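Local coordinates for group B streptococcal R4 surface protein (PDB 6S5X), which is a cell-wall-anchored streptococcal surface protein, represented here by its most N-terminal Rib domain, implicated in infection, at residues Q17-N20 with V21-P25. Numbering follows the deposited sequence.
Sequences QQVN and VGETP
Glu23, the last residue of a type II beta turn, folds its side chain back to the first, Asn20, and takes its backbone N-H: N to OE1 is 2.8 Å and nearly straight at 174°, though the donor stands above the carboxylate plane. Its CG lies beside its own backbone N (chi1 -67°) and the chain then runs extended, long enough to bring OE1 also to 3.5 Å from Val19 CB. The Asn20 side chain runs alongside, pointing the same way. In the other direction Glu23 N donates to Asn20 O at 3.0 Å, closing the turn. Gly22 takes the third position, where the positive phi (88°) would press a CB against the carbonyl oxygen of Val21, which is why glycine is favoured there. The turn reverses the chain as edge strand 17-20 leaves the mixed sheet of this Rib domain, which has an immunoglobulin-like fold. Farther back, Pro25 CB, apolar and fixed by its ring, meets Val19 CG1 at 4.2 Å. The whole Gln17 amide lies against the same carbon, OE1 nearest at 3.7 Å, the side chains crossing at about a right angle. Hydrogen bonds from Gln17 NE2 to Ser30 OG and Lys26 O hold the amide in place, and Phe45 touches both Gln17 and Pro25.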
ATOM      1  N   GLN A  17      -8.452   2.620   4.018  1.00 13.28           N
ATOM      2  CA  GLN A  17      -8.692   2.027   5.320  1.00 13.44           C
ATOM      3  C   GLN A  17      -8.966   3.142   6.309  1.00 17.15           C
ATOM      4  O   GLN A  17      -8.650   4.312   6.070  1.00 17.20           O
ATOM      5  CB  GLN A  17      -7.526   1.098   5.759  1.00 25.10           C
ATOM      6  CG  GLN A  17      -6.148   1.687   5.907  1.00 24.20           C
ATOM      7  CD  GLN A  17      -5.162   0.690   6.581  1.00 12.58           C
ATOM      8  OE1 GLN A  17      -5.406   0.183   7.675  1.00 13.14           O
ATOM      9  NE2 GLN A  17      -4.062   0.416   5.905  1.00  9.61           N
ATOM     10  N   GLN A  18      -9.663   2.761   7.375  1.00 13.54           N
ATOM     11  CA  GLN A  18     -10.051   3.678   8.436  1.00 14.06           C
ATOM     12  C   GLN A  18      -9.414   3.185   9.718  1.00 18.70           C
ATOM     13  O   GLN A  18      -9.444   1.978  10.009  1.00 17.30           O
ATOM     14  CB  GLN A  18     -11.561   3.751   8.567  1.00 15.83           C
ATOM     15  CG  GLN A  18     -11.997   4.708   9.661  1.00 24.15           C
ATOM     16  CD  GLN A  18     -13.486   4.753   9.814  1.00 27.96           C
ATOM     17  OE1 GLN A  18     -14.194   5.152   8.900  1.00 26.33           O
ATOM     18  NE2 GLN A  18     -13.976   4.331  10.980  1.00 23.30           N
ATOM     19  N   VAL A  19      -8.822   4.111  10.475  1.00 14.42           N
ATOM     20  CA  VAL A  19      -8.217   3.779  11.753  1.00 11.78           C
ATOM     21  C   VAL A  19      -8.573   4.871  12.754  1.00 11.11           C
ATOM     22  O   VAL A  19      -8.979   5.974  12.387  1.00 14.77           O
ATOM     23  CB  VAL A  19      -6.682   3.602  11.694  1.00 10.25           C
ATOM     24  CG1 VAL A  19      -6.288   2.528  10.654  1.00 17.01           C
ATOM     25  CG2 VAL A  19      -5.976   4.923  11.390  1.00 10.56           C
ATOM     26  N   ASN A  20      -8.387   4.549  14.033  1.00 10.33           N
ATOM     27  CA  ASN A  20      -8.589   5.519  15.095  1.00 10.37           C
ATOM     28  C   ASN A  20      -7.311   6.310  15.333  1.00 12.03           C
ATOM     29  O   ASN A  20      -6.195   5.869  15.023  1.00  9.93           O
ATOM     30  CB  ASN A  20      -9.020   4.822  16.378  1.00 11.73           C
ATOM     31  CG  ASN A  20     -10.358   4.139  16.238  1.00 20.26           C
ATOM     32  OD1 ASN A  20     -11.248   4.633  15.563  1.00 22.21           O
ATOM     33  ND2 ASN A  20     -10.475   2.956  16.823  1.00 29.07           N
ATOM     34  N   VAL A  21      -7.488   7.508  15.885  1.00 10.13           N
ATOM     35  CA  VAL A  21      -6.343   8.320  16.270  1.00  9.82           C
ATOM     36  C   VAL A  21      -5.362   7.478  17.066  1.00  9.23           C
ATOM     37  O   VAL A  21      -5.755   6.740  17.975  1.00  9.18           O
ATOM     38  CB  VAL A  21      -6.780   9.541  17.099  1.00 11.02           C
ATOM     39  CG1 VAL A  21      -5.572  10.217  17.708  1.00 10.24           C
ATOM     40  CG2 VAL A  21      -7.537  10.544  16.213  1.00 12.28           C
ATOM     41  N   GLY A  22      -4.082   7.591  16.733  1.00  8.90           N
ATOM     42  CA  GLY A  22      -3.035   6.898  17.439  1.00  8.48           C
ATOM     43  C   GLY A  22      -2.715   5.502  16.936  1.00  9.56           C
ATOM     44  O   GLY A  22      -1.650   4.980  17.263  1.00  8.94           O
ATOM     45  N   GLU A  23      -3.607   4.875  16.173  1.00  8.41           N
ATOM     46  CA  GLU A  23      -3.364   3.523  15.689  1.00  8.26           C
ATOM     47  C   GLU A  23      -2.329   3.576  14.571  1.00 11.71           C
ATOM     48  O   GLU A  23      -2.163   4.596  13.904  1.00 11.55           O
ATOM     49  CB  GLU A  23      -4.664   2.884  15.192  1.00 10.75           C
ATOM     50  CG  GLU A  23      -5.687   2.615  16.292  1.00 13.11           C
ATOM     51  CD  GLU A  23      -6.894   1.786  15.839  1.00 22.88           C
ATOM     52  OE1 GLU A  23      -7.398   1.972  14.719  1.00 15.10           O
ATOM     53  OE2 GLU A  23      -7.321   0.913  16.617  1.00 24.12           O
ATOM     54  N   THR A  24      -1.662   2.457  14.335  1.00  9.10           N
ATOM     55  CA  THR A  24      -0.647   2.431  13.279  1.00  7.68           C
ATOM     56  C   THR A  24      -1.111   1.533  12.142  1.00  9.74           C
ATOM     57  O   THR A  24      -1.201   0.304  12.320  1.00 10.47           O
ATOM     58  CB  THR A  24       0.716   1.979  13.812  1.00 14.03           C
ATOM     59  OG1 THR A  24       1.086   2.821  14.916  1.00 13.88           O
ATOM     60  CG2 THR A  24       1.776   2.069  12.682  1.00 10.96           C
ATOM     61  N   PRO A  25      -1.474   2.081  10.987  1.00  8.88           N
ATOM     62  CA  PRO A  25      -1.967   1.225   9.910  1.00  7.87           C
ATOM     63  C   PRO A  25      -0.853   0.387   9.320  1.00  7.61           C
ATOM     64  O   PRO A  25       0.323   0.772   9.350  1.00  7.45           O
ATOM     65  CB  PRO A  25      -2.509   2.223   8.872  1.00 11.39           C
ATOM     66  CG  PRO A  25      -1.733   3.496   9.115  1.00 16.38           C
ATOM     67  CD  PRO A  25      -1.439   3.499  10.592  1.00  8.92           C
TER